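Local atomic coordinates of MSM0271 protein (Mycobacterium smegmatis, PDB entry 5SUH), a protein that forms part of the protein shell of a mycobacterial microcompartment as a double-ringed trimer of tandem BMC domains, and probably takes part in transport across that shell. Residues Ile33-Leu37 and Thr177-Phe181; Gly91-Gly95 and Glu107-Ala111; Pro167-Leu171 and Ile212-Thr216; Leu171-Glu175 and Ala222-Thr227. All blocks are in the same frame, centred on the assembly; numbering follows the deposited sequence.

Interaction 1 (Ile33-Leu37 and Thr177-Phe181); sequences IRVYL and TPALF
Val35, on strand 32-39 just past its bulge, faces the turn that follows strand 170-177, and the closest CA atoms, those of Val35 and Leu180, are 6.8 Å apart. Side chains fill that gap. Val35 does most of the touching: its CG2 meets Pro178 CB at 3.6 Å and sits over one face of the Phe181 ring, 4.2 Å from the centroid and 19° off the normal, a CH-pi contact displaced toward the rim. Its other branch, CG1, lies anti to the backbone N (chi1 179°) and reaches Phe181 CE1 at 3.9 Å. At the edge of the same ring comes Leu37 CD1. Pro178 follows a cis peptide bond, and beside it the bent side chain of Arg34 lays one guanidinium face near Pro178 CG. A water in the guanidinium plane joins the two segments, accepting from Arg34 NH2 at 2.8 Å and from Ala179 N at 3.1 Å. Glu71, on the neighbouring strand 66-73, salt-bridges Arg34 NE and also takes the N-H of Leu180; Arg34 and Val35 both pair with it in a classic beta bulge. The joint between the two BMC domains is therefore mainly apolar, with one charged group at its margin whose guanidinium is held by the carboxylate, the water and a cation-pi contact with Phe103, which probably fixes its rotation.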
loop_
_atom_site.group_PDB
_atom_site.type_symbol
_atom_site.label_atom_id
_atom_site.label_comp_id
_atom_site.label_asym_id
_atom_site.label_seq_id
_atom_site.Cartn_x
_atom_site.Cartn_y
_atom_site.Cartn_z
ATOM N N ILE A 33 -10.134 -14.215 27.780
ATOM C CA ILE A 33 -8.764 -13.767 27.728
ATOM C C ILE A 33 -7.794 -14.862 27.269
ATOM O O ILE A 33 -7.681 -15.914 27.883
ATOM C CB ILE A 33 -8.352 -13.211 29.082
ATOM C CG1 ILE A 33 -9.007 -11.826 29.223
ATOM C CG2 ILE A 33 -6.843 -13.092 29.162
ATOM C CD1 ILE A 33 -8.519 -11.004 30.377
ATOM N N ARG A 34 -7.127 -14.599 26.152
ATOM C CA ARG A 34 -6.174 -15.521 25.551
ATOM C C ARG A 34 -4.787 -15.242 26.114
ATOM O O ARG A 34 -4.064 -16.163 26.501
ATOM C CB ARG A 34 -6.113 -15.323 24.033
ATOM C CG ARG A 34 -7.436 -15.408 23.341
ATOM C CD ARG A 34 -7.454 -16.415 22.259
ATOM N NE ARG A 34 -6.275 -16.389 21.408
ATOM C CZ ARG A 34 -5.942 -17.425 20.639
ATOM N NH1 ARG A 34 -6.702 -18.518 20.642
ATOM N NH2 ARG A 34 -4.842 -17.396 19.908
ATOM N N VAL A 35 -4.443 -13.951 26.168
ATOM C CA VAL A 35 -3.171 -13.488 26.716
ATOM C C VAL A 35 -3.405 -12.298 27.659
ATOM O O VAL A 35 -4.152 -11.386 27.314
ATOM C CB VAL A 35 -2.195 -13.042 25.605
ATOM C CG1 VAL A 35 -0.896 -12.537 26.219
ATOM C CG2 VAL A 35 -1.917 -14.154 24.659
ATOM N N TYR A 36 -2.793 -12.322 28.849
ATOM C CA TYR A 36 -2.833 -11.189 29.796
ATOM C C TYR A 36 -1.485 -11.073 30.509
ATOM O O TYR A 36 -1.179 -11.889 31.383
ATOM C CB TYR A 36 -3.963 -11.360 30.840
ATOM C CG TYR A 36 -4.011 -10.280 31.922
ATOM C CD1 TYR A 36 -3.298 -10.417 33.123
ATOM C CD2 TYR A 36 -4.771 -9.129 31.748
ATOM C CE1 TYR A 36 -3.328 -9.421 34.099
ATOM C CE2 TYR A 36 -4.815 -8.132 32.725
ATOM C CZ TYR A 36 -4.100 -8.280 33.886
ATOM O OH TYR A 36 -4.172 -7.283 34.824
ATOM N N LEU A 37 -0.705 -10.051 30.185
ATOM C CA LEU A 37 0.658 -9.975 30.702
ATOM C C LEU A 37 1.223 -8.589 30.952
ATOM O O LEU A 37 1.143 -7.703 30.093
ATOM C CB LEU A 37 1.621 -10.682 29.748
ATOM C CG LEU A 37 2.226 -12.002 30.235
ATOM C CD1 LEU A 37 3.483 -12.297 29.439
ATOM C CD2 LEU A 37 2.508 -12.009 31.749
ATOM N N THR A 177 2.272 -19.898 20.142
ATOM C CA THR A 177 0.885 -19.463 20.101
ATOM C C THR A 177 0.251 -19.540 21.514
ATOM O O THR A 177 0.566 -20.444 22.290
ATOM C CB THR A 177 0.050 -20.261 19.053
ATOM O OG1 THR A 177 -1.211 -19.620 18.902
ATOM C CG2 THR A 177 -0.165 -21.755 19.433
ATOM N N PRO A 178 -0.611 -18.557 21.877
ATOM C CA PRO A 178 -1.056 -17.357 21.134
ATOM C C PRO A 178 0.063 -16.381 20.739
ATOM O O PRO A 178 1.073 -16.244 21.422
ATOM C CB PRO A 178 -2.023 -16.656 22.110
ATOM C CG PRO A 178 -2.394 -17.689 23.119
ATOM C CD PRO A 178 -1.205 -18.620 23.227
ATOM N N ALA A 179 -0.169 -15.683 19.638
ATOM C CA ALA A 179 0.814 -14.834 18.999
ATOM C C ALA A 179 1.374 -13.725 19.890
ATOM O O ALA A 179 2.532 -13.334 19.724
ATOM C CB ALA A 179 0.199 -14.210 17.721
ATOM N N LEU A 180 0.570 -13.204 20.815
ATOM C CA LEU A 180 0.985 -11.994 21.508
ATOM C C LEU A 180 2.135 -12.285 22.491
ATOM O O LEU A 180 2.875 -11.362 22.879
ATOM C CB LEU A 180 -0.186 -11.337 22.233
ATOM C CG LEU A 180 0.021 -9.869 22.656
ATOM C CD1 LEU A 180 0.559 -9.052 21.490
ATOM C CD2 LEU A 180 -1.238 -9.224 23.199
ATOM N N PHE A 181 2.358 -13.565 22.802
ATOM C CA PHE A 181 3.463 -13.937 23.702
ATOM C C PHE A 181 4.815 -13.642 23.070
ATOM O O PHE A 181 5.846 -13.647 23.749
ATOM C CB PHE A 181 3.410 -15.410 24.081
ATOM C CG PHE A 181 2.427 -15.727 25.169
ATOM C CD1 PHE A 181 2.470 -15.065 26.389
ATOM C CD2 PHE A 181 1.429 -16.671 24.961
ATOM C CE1 PHE A 181 1.559 -15.372 27.404
ATOM C CE2 PHE A 181 0.513 -16.970 25.959
ATOM C CZ PHE A 181 0.583 -16.315 27.184
HETATM O O HOH W 1 -3.018 -15.828 18.532
#

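Interaction 2 (Gly91-Gly95 and Glu107-Ala111); sequences GVQPG and EIHSA
The hairpin of strands 93-99 and 104-110 supplies this contact, an antiparallel ladder at the edge of the first four-stranded sheet. Gln93 and His109 form its hydrogen-bonded pair: Gln93 N gives to His109 O at 3.0 Å, and His109 N gives back to Gln93 O. One step on, Pro94 and Ile108 make the non-hydrogen-bonded pair, and Gly95 N closes on Glu107 O at 2.9 Å. The His109 ring leans across to the 91-95 strand, with CG between the backbone N and the carbonyl carbon (chi1 58°), and Gln93 O lies over the centre of one ring face, 3.6 Å above the plane. Glu107 bends at chi2 to meet the ring edge, and ND1 of His109 bonds to both its oxygens, OE1 at 3.1 Å and OE2 at 3.0 Å, each through the syn lone pair. On the other face of the sheet Val92 CG2 meets Ile108 CD1 at 4.0 Å, under helices 78-88 and 113-127. Gln151 of the second subunit gives a hydrogen bond to Val92 O and packs on Gln93 and Pro94, so this edge also meets a subunit interface. With a bifurcated bond at ND1 and a carbonyl over its face, the buried imidazole is fixed in rotation, and the carboxylate beside it would probably favour the protonated ring.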
loop_
_atom_site.group_PDB
_atom_site.type_symbol
_atom_site.label_atom_id
_atom_site.label_comp_id
_atom_site.label_asym_id
_atom_site.label_seq_id
_atom_site.Cartn_x
_atom_site.Cartn_y
_atom_site.Cartn_z
ATOM N N GLY A 91 -3.839 8.207 32.814
ATOM C CA GLY A 91 -2.420 8.358 32.528
ATOM C C GLY A 91 -1.731 7.274 31.685
ATOM O O GLY A 91 -0.536 7.388 31.386
ATOM N N VAL A 92 -2.437 6.205 31.314
ATOM C CA VAL A 92 -1.820 5.208 30.438
ATOM C C VAL A 92 -2.137 5.582 28.984
ATOM O O VAL A 92 -3.096 6.303 28.716
ATOM C CB VAL A 92 -2.290 3.737 30.753
ATOM C CG1 VAL A 92 -1.997 3.362 32.220
ATOM C CG2 VAL A 92 -3.767 3.520 30.431
ATOM N N GLN A 93 -1.300 5.128 28.057
ATOM C CA GLN A 93 -1.442 5.474 26.646
ATOM C C GLN A 93 -1.511 4.225 25.799
ATOM O O GLN A 93 -0.720 3.290 25.981
ATOM C CB GLN A 93 -0.269 6.302 26.160
ATOM C CG GLN A 93 -0.106 7.654 26.793
ATOM C CD GLN A 93 1.083 8.397 26.203
ATOM O OE1 GLN A 93 2.229 7.948 26.310
ATOM N NE2 GLN A 93 0.816 9.532 25.578
ATOM N N PRO A 94 -2.426 4.215 24.831
ATOM C CA PRO A 94 -2.499 3.059 23.930
ATOM C C PRO A 94 -1.421 3.093 22.845
ATOM O O PRO A 94 -1.267 4.101 22.150
ATOM C CB PRO A 94 -3.905 3.174 23.337
ATOM C CG PRO A 94 -4.211 4.659 23.406
ATOM C CD PRO A 94 -3.495 5.204 24.601
ATOM N N GLY A 95 -0.678 1.999 22.713
ATOM C CA GLY A 95 0.339 1.883 21.680
ATOM C C GLY A 95 -0.103 1.021 20.511
ATOM O O GLY A 95 0.280 1.263 19.352
ATOM N N GLU A 107 -2.229 -2.962 23.379
ATOM C CA GLU A 107 -1.056 -2.664 24.203
ATOM C C GLU A 107 -1.277 -1.304 24.865
ATOM O O GLU A 107 -1.645 -0.341 24.199
ATOM C CB GLU A 107 0.233 -2.664 23.365
ATOM C CG GLU A 107 1.525 -2.443 24.155
ATOM C CD GLU A 107 1.922 -0.969 24.264
ATOM O OE1 GLU A 107 1.159 -0.094 23.826
ATOM O OE2 GLU A 107 2.998 -0.675 24.808
ATOM N N ILE A 108 -1.095 -1.226 26.178
ATOM C CA ILE A 108 -1.096 0.077 26.850
ATOM C C ILE A 108 0.206 0.157 27.639
ATOM O O ILE A 108 0.773 -0.879 28.016
ATOM C CB ILE A 108 -2.348 0.296 27.772
ATOM C CG1 ILE A 108 -2.421 -0.734 28.895
ATOM C CG2 ILE A 108 -3.644 0.271 26.958
ATOM C CD1 ILE A 108 -3.541 -0.474 29.877
ATOM N N HIS A 109 0.711 1.372 27.849
ATOM C CA HIS A 109 1.992 1.549 28.531
ATOM C C HIS A 109 2.014 2.852 29.325
ATOM O O HIS A 109 1.175 3.736 29.117
ATOM C CB HIS A 109 3.156 1.512 27.540
ATOM C CG HIS A 109 3.063 2.546 26.466
ATOM N ND1 HIS A 109 2.640 2.254 25.189
ATOM C CD2 HIS A 109 3.299 3.880 26.492
ATOM C CE1 HIS A 109 2.632 3.361 24.469
ATOM N NE2 HIS A 109 3.032 4.361 25.235
ATOM N N SER A 110 2.962 2.938 30.255
ATOM C CA SER A 110 3.178 4.121 31.085
ATOM C C SER A 110 4.559 4.111 31.713
ATOM O O SER A 110 5.195 3.064 31.831
ATOM C CB SER A 110 2.133 4.201 32.197
ATOM O OG SER A 110 2.400 5.282 33.088
ATOM N N ALA A 111 4.998 5.274 32.171
ATOM C CA ALA A 111 6.236 5.361 32.917
ATOM C C ALA A 111 6.018 4.720 34.309
ATOM O O ALA A 111 6.939 4.196 34.917
ATOM C CB ALA A 111 6.694 6.808 33.029
#

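Interaction 3 (Pro167-Leu171 and Ile212-Thr216); sequences PGQSL and IGGST
Ser170 and Thr216 meet hydroxyl to hydroxyl, OG to OG1 at 2.7 Å, and matching torsions bring them together. In both residues the oxygen lies beside the backbone N and anti to the carbonyl carbon (chi1 -66° in Ser170, -58° in Thr216), which points the serine hydroxyl past the end of the opposite strand, at the first turn of helix 216-232. Behind this bridge the backbones form an antiparallel hydrogen-bonded pair, Ser170 N to Gly214 O at 2.9 Å and Gly214 N to Ser170 O at 3.1 Å. Gly213, with no side chain, brings its CA to 3.3 Å from Ser170 O. Leu171 turns its CD1 back to 3.4 Å from Ile212 O. Gln169 stretches out beyond CG and lays NE2 alongside the Gly214 backbone, 3.9 Å from Gly214 N, while its OE1 takes the N-H of Leu166. Ser215 is the N-cap of helix 216-232. The contact thus lies where strands 170-177 and 208-214, the central pair of the second sheet, reach one end: Val219 of helix 216-232 packs on Ser170 and Ile212, and Leu156 of helix 150-156 on Leu171.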
loop_
_atom_site.group_PDB
_atom_site.type_symbol
_atom_site.label_atom_id
_atom_site.label_comp_id
_atom_site.label_asym_id
_atom_site.label_seq_id
_atom_site.Cartn_x
_atom_site.Cartn_y
_atom_site.Cartn_z
ATOM N N PRO A 167 25.034 -11.044 6.209
ATOM C CA PRO A 167 25.524 -12.405 5.896
ATOM C C PRO A 167 26.608 -12.825 6.883
ATOM O O PRO A 167 27.440 -11.980 7.206
ATOM C CB PRO A 167 26.089 -12.277 4.473
ATOM C CG PRO A 167 25.413 -11.054 3.881
ATOM C CD PRO A 167 25.186 -10.113 5.076
ATOM N N GLY A 168 26.570 -14.049 7.412
ATOM C CA GLY A 168 27.595 -14.467 8.360
ATOM C C GLY A 168 27.135 -14.492 9.805
ATOM O O GLY A 168 27.729 -15.142 10.669
ATOM N N GLN A 169 26.090 -13.728 10.085
ATOM C CA GLN A 169 25.509 -13.742 11.405
ATOM C C GLN A 169 24.693 -15.042 11.621
ATOM O O GLN A 169 24.271 -15.710 10.649
ATOM C CB GLN A 169 24.619 -12.520 11.591
ATOM C CG GLN A 169 25.359 -11.181 11.747
ATOM C CD GLN A 169 24.391 -10.082 12.184
ATOM O OE1 GLN A 169 23.531 -9.621 11.417
ATOM N NE2 GLN A 169 24.496 -9.699 13.454
ATOM N N SER A 170 24.460 -15.389 12.887
ATOM C CA SER A 170 23.594 -16.511 13.196
ATOM C C SER A 170 22.154 -16.004 13.411
ATOM O O SER A 170 21.925 -14.908 13.935
ATOM C CB SER A 170 24.100 -17.258 14.429
ATOM O OG SER A 170 25.345 -17.873 14.161
ATOM N N LEU A 171 21.186 -16.800 12.991
ATOM C CA LEU A 171 19.784 -16.409 13.082
ATOM C C LEU A 171 18.963 -17.352 13.978
ATOM O O LEU A 171 18.972 -18.572 13.774
ATOM C CB LEU A 171 19.176 -16.377 11.689
ATOM C CG LEU A 171 17.669 -16.226 11.593
ATOM C CD1 LEU A 171 17.281 -14.817 12.051
ATOM C CD2 LEU A 171 17.235 -16.525 10.160
ATOM N N ILE A 212 15.726 -13.127 15.370
ATOM C CA ILE A 212 16.837 -12.524 16.114
ATOM C C ILE A 212 18.206 -12.894 15.514
ATOM O O ILE A 212 18.471 -14.057 15.190
ATOM C CB ILE A 212 16.754 -12.953 17.613
ATOM C CG1 ILE A 212 15.679 -12.138 18.323
ATOM C CG2 ILE A 212 18.067 -12.752 18.331
ATOM C CD1 ILE A 212 15.498 -12.539 19.748
ATOM N N GLY A 213 19.059 -11.896 15.345
ATOM C CA GLY A 213 20.389 -12.079 14.782
ATOM C C GLY A 213 21.486 -11.740 15.776
ATOM O O GLY A 213 21.279 -10.930 16.677
ATOM N N GLY A 214 22.636 -12.396 15.653
ATOM C CA GLY A 214 23.773 -12.118 16.524
ATOM C C GLY A 214 24.861 -13.163 16.372
ATOM O O GLY A 214 24.810 -13.983 15.423
ATOM N N SER A 215 25.795 -13.205 17.326
ATOM C CA SER A 215 26.797 -14.281 17.331
ATOM C C SER A 215 26.088 -15.554 17.783
ATOM O O SER A 215 25.049 -15.483 18.466
ATOM C CB SER A 215 27.944 -13.958 18.265
ATOM O OG SER A 215 27.522 -14.044 19.621
ATOM N N THR A 216 26.654 -16.713 17.471
ATOM C CA THR A 216 25.985 -17.956 17.854
ATOM C C THR A 216 25.785 -18.070 19.358
ATOM O O THR A 216 24.798 -18.674 19.811
ATOM C CB THR A 216 26.737 -19.207 17.367
ATOM O OG1 THR A 216 26.866 -19.133 15.941
ATOM C CG2 THR A 216 25.969 -20.536 17.757
#

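Interaction 4 (Leu171-Glu175 and Ala222-Thr227); sequences LLVYE and ARDHIT
Thr227 OG1 is shared between strand and helix: it lies 2.7 Å from Tyr174 OH in a hydrogen bond that either hydroxyl could donate, and 3.1 Å from Arg223 O, one helical turn back. It sits at the edge of the Tyr174 ring, in its plane, with the two side chains crossing at about a right angle. Against one face of that ring lies Ile226 CG2, 3.9 Å from the centroid and 19° off the normal, a CH-pi contact shifted toward the rim; its closest ring atom is Tyr174 CE1 at 3.7 Å. The branch gets there because CG2 of Ile226 stands anti to the backbone N, which leaves CG1 (chi1 -69°) beside it. Arg223 contributes its aliphatic part: CG comes to the edge of the tyrosine near CE1, at 3.9 Å, and CB rests against both methyls of Leu172, 4.0 Å from CD1. Farther out the chain bends at chi3, and NH1 forms a salt bridge to OD1 of the adjacent Asp224 at 3.0 Å, with the acceptor in the guanidinium plane. The charged end of Arg223 thus turns away from the strand to Asp224, while its CB and CG line the apolar contact. Strand 171-175 and helix 222-227 run nearly parallel, 16° apart, their axes 10.2 Å from each other at closest approach. Here helix 216-232 packs on one face of the second sheet beside helix 182-192, whose Ala185 and Ala189 touch Ile226 and Ala222; from the opposite face of strand 170-177, Val173 packs on Leu76 of the third subunit.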
loop_
_atom_site.group_PDB
_atom_site.type_symbol
_atom_site.label_atom_id
_atom_site.label_comp_id
_atom_site.label_asym_id
_atom_site.label_seq_id
_atom_site.Cartn_x
_atom_site.Cartn_y
_atom_site.Cartn_z
ATOM N N LEU A 171 21.186 -16.800 12.991
ATOM C CA LEU A 171 19.784 -16.409 13.082
ATOM C C LEU A 171 18.963 -17.352 13.978
ATOM O O LEU A 171 18.972 -18.572 13.774
ATOM C CB LEU A 171 19.176 -16.377 11.689
ATOM C CG LEU A 171 17.669 -16.226 11.593
ATOM C CD1 LEU A 171 17.281 -14.817 12.051
ATOM C CD2 LEU A 171 17.235 -16.525 10.160
ATOM N N LEU A 172 18.270 -16.790 14.973
ATOM C CA LEU A 172 17.318 -17.569 15.768
ATOM C C LEU A 172 15.886 -17.293 15.337
ATOM O O LEU A 172 15.469 -16.127 15.261
ATOM C CB LEU A 172 17.457 -17.240 17.246
ATOM C CG LEU A 172 16.296 -17.633 18.160
ATOM C CD1 LEU A 172 16.132 -19.152 18.278
ATOM C CD2 LEU A 172 16.496 -16.989 19.518
ATOM N N VAL A 173 15.132 -18.348 15.047
ATOM C CA VAL A 173 13.704 -18.168 14.773
ATOM C C VAL A 173 12.945 -18.902 15.870
ATOM O O VAL A 173 13.363 -19.984 16.303
ATOM C CB VAL A 173 13.259 -18.676 13.353
ATOM C CG1 VAL A 173 13.775 -17.754 12.234
ATOM C CG2 VAL A 173 13.697 -20.119 13.107
ATOM N N TYR A 174 11.851 -18.300 16.337
ATOM C CA TYR A 174 11.059 -18.863 17.430
ATOM C C TYR A 174 9.568 -18.610 17.188
ATOM O O TYR A 174 9.121 -17.453 17.028
ATOM C CB TYR A 174 11.469 -18.239 18.760
ATOM C CG TYR A 174 11.395 -19.155 19.952
ATOM C CD1 TYR A 174 12.548 -19.470 20.672
ATOM C CD2 TYR A 174 10.176 -19.685 20.388
ATOM C CE1 TYR A 174 12.494 -20.311 21.790
ATOM C CE2 TYR A 174 10.118 -20.523 21.494
ATOM C CZ TYR A 174 11.288 -20.824 22.195
ATOM O OH TYR A 174 11.263 -21.654 23.301
ATOM N N GLU A 175 8.799 -19.687 17.159
ATOM C CA GLU A 175 7.386 -19.580 16.880
ATOM C C GLU A 175 6.551 -20.143 18.035
ATOM O O GLU A 175 6.826 -21.240 18.530
ATOM C CB GLU A 175 7.052 -20.301 15.557
ATOM C CG GLU A 175 5.615 -20.041 15.072
ATOM C CD GLU A 175 5.312 -20.601 13.684
ATOM O OE1 GLU A 175 6.084 -21.442 13.163
ATOM O OE2 GLU A 175 4.294 -20.182 13.103
ATOM N N ALA A 222 19.829 -16.331 24.243
ATOM C CA ALA A 222 18.453 -15.821 24.155
ATOM C C ALA A 222 17.452 -16.963 24.044
ATOM O O ALA A 222 16.463 -16.983 24.778
ATOM C CB ALA A 222 18.309 -14.883 23.016
ATOM N N ARG A 223 17.727 -17.944 23.181
ATOM C CA ARG A 223 16.783 -19.050 23.028
ATOM C C ARG A 223 16.548 -19.814 24.353
ATOM O O ARG A 223 15.392 -20.119 24.705
ATOM C CB ARG A 223 17.249 -20.047 21.974
ATOM C CG ARG A 223 16.274 -21.235 21.858
ATOM C CD ARG A 223 16.928 -22.448 21.304
ATOM N NE ARG A 223 17.995 -22.851 22.226
ATOM C CZ ARG A 223 18.978 -23.701 21.919
ATOM N NH1 ARG A 223 19.903 -23.980 22.827
ATOM N NH2 ARG A 223 19.068 -24.242 20.699
ATOM N N ASP A 224 17.633 -20.129 25.069
ATOM C CA ASP A 224 17.533 -20.836 26.370
ATOM C C ASP A 224 16.680 -20.053 27.377
ATOM O O ASP A 224 15.861 -20.624 28.108
ATOM C CB ASP A 224 18.914 -21.111 26.981
ATOM C CG ASP A 224 19.708 -22.166 26.203
ATOM O OD1 ASP A 224 19.063 -22.979 25.488
ATOM O OD2 ASP A 224 20.975 -22.190 26.317
ATOM N N HIS A 225 16.898 -18.745 27.440
ATOM C CA HIS A 225 16.136 -17.926 28.358
ATOM C C HIS A 225 14.655 -17.869 27.960
ATOM O O HIS A 225 13.760 -18.006 28.807
ATOM C CB HIS A 225 16.747 -16.537 28.410
ATOM C CG HIS A 225 16.044 -15.585 29.317
ATOM N ND1 HIS A 225 15.880 -15.820 30.669
ATOM C CD2 HIS A 225 15.529 -14.351 29.092
ATOM C CE1 HIS A 225 15.263 -14.794 31.219
ATOM N NE2 HIS A 225 15.034 -13.883 30.279
ATOM N N ILE A 226 14.396 -17.697 26.666
ATOM C CA ILE A 226 13.015 -17.630 26.206
ATOM C C ILE A 226 12.222 -18.886 26.589
ATOM O O ILE A 226 11.082 -18.800 27.052
ATOM C CB ILE A 226 12.932 -17.437 24.687
ATOM C CG1 ILE A 226 13.409 -16.053 24.284
ATOM C CG2 ILE A 226 11.496 -17.614 24.183
ATOM C CD1 ILE A 226 13.477 -15.917 22.733
ATOM N N THR A 227 12.828 -20.051 26.375
ATOM C CA THR A 227 12.185 -21.311 26.701
ATOM C C THR A 227 11.855 -21.381 28.195
ATOM O O THR A 227 10.802 -21.901 28.586
ATOM C CB THR A 227 13.072 -22.520 26.272
ATOM O OG1 THR A 227 13.377 -22.446 24.859
ATOM C CG2 THR A 227 12.401 -23.869 26.584
#

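From the N terminus, strand 32-39 enters interaction 1 first, but that contact closes only at 177-181, after some 140 residues, and joins the first sheet to the turn after strand 170-177 of the second. Nested inside this long loop is interaction 2, a short hairpin closure at the edge of the first sheet. Interactions 3 and 4 both set out from strand 170-177, sharing Leu171, before interaction 1 has closed, and end beyond it at 212-216 and 222-227, so both cross it. Interaction 3 ties two neighbouring strands of the second sheet; interaction 4 ties the following helix to that sheet. Their centres lie 12 Å apart, against 33 Å between interactions 2 and 3, on opposite sides of the chain's centre.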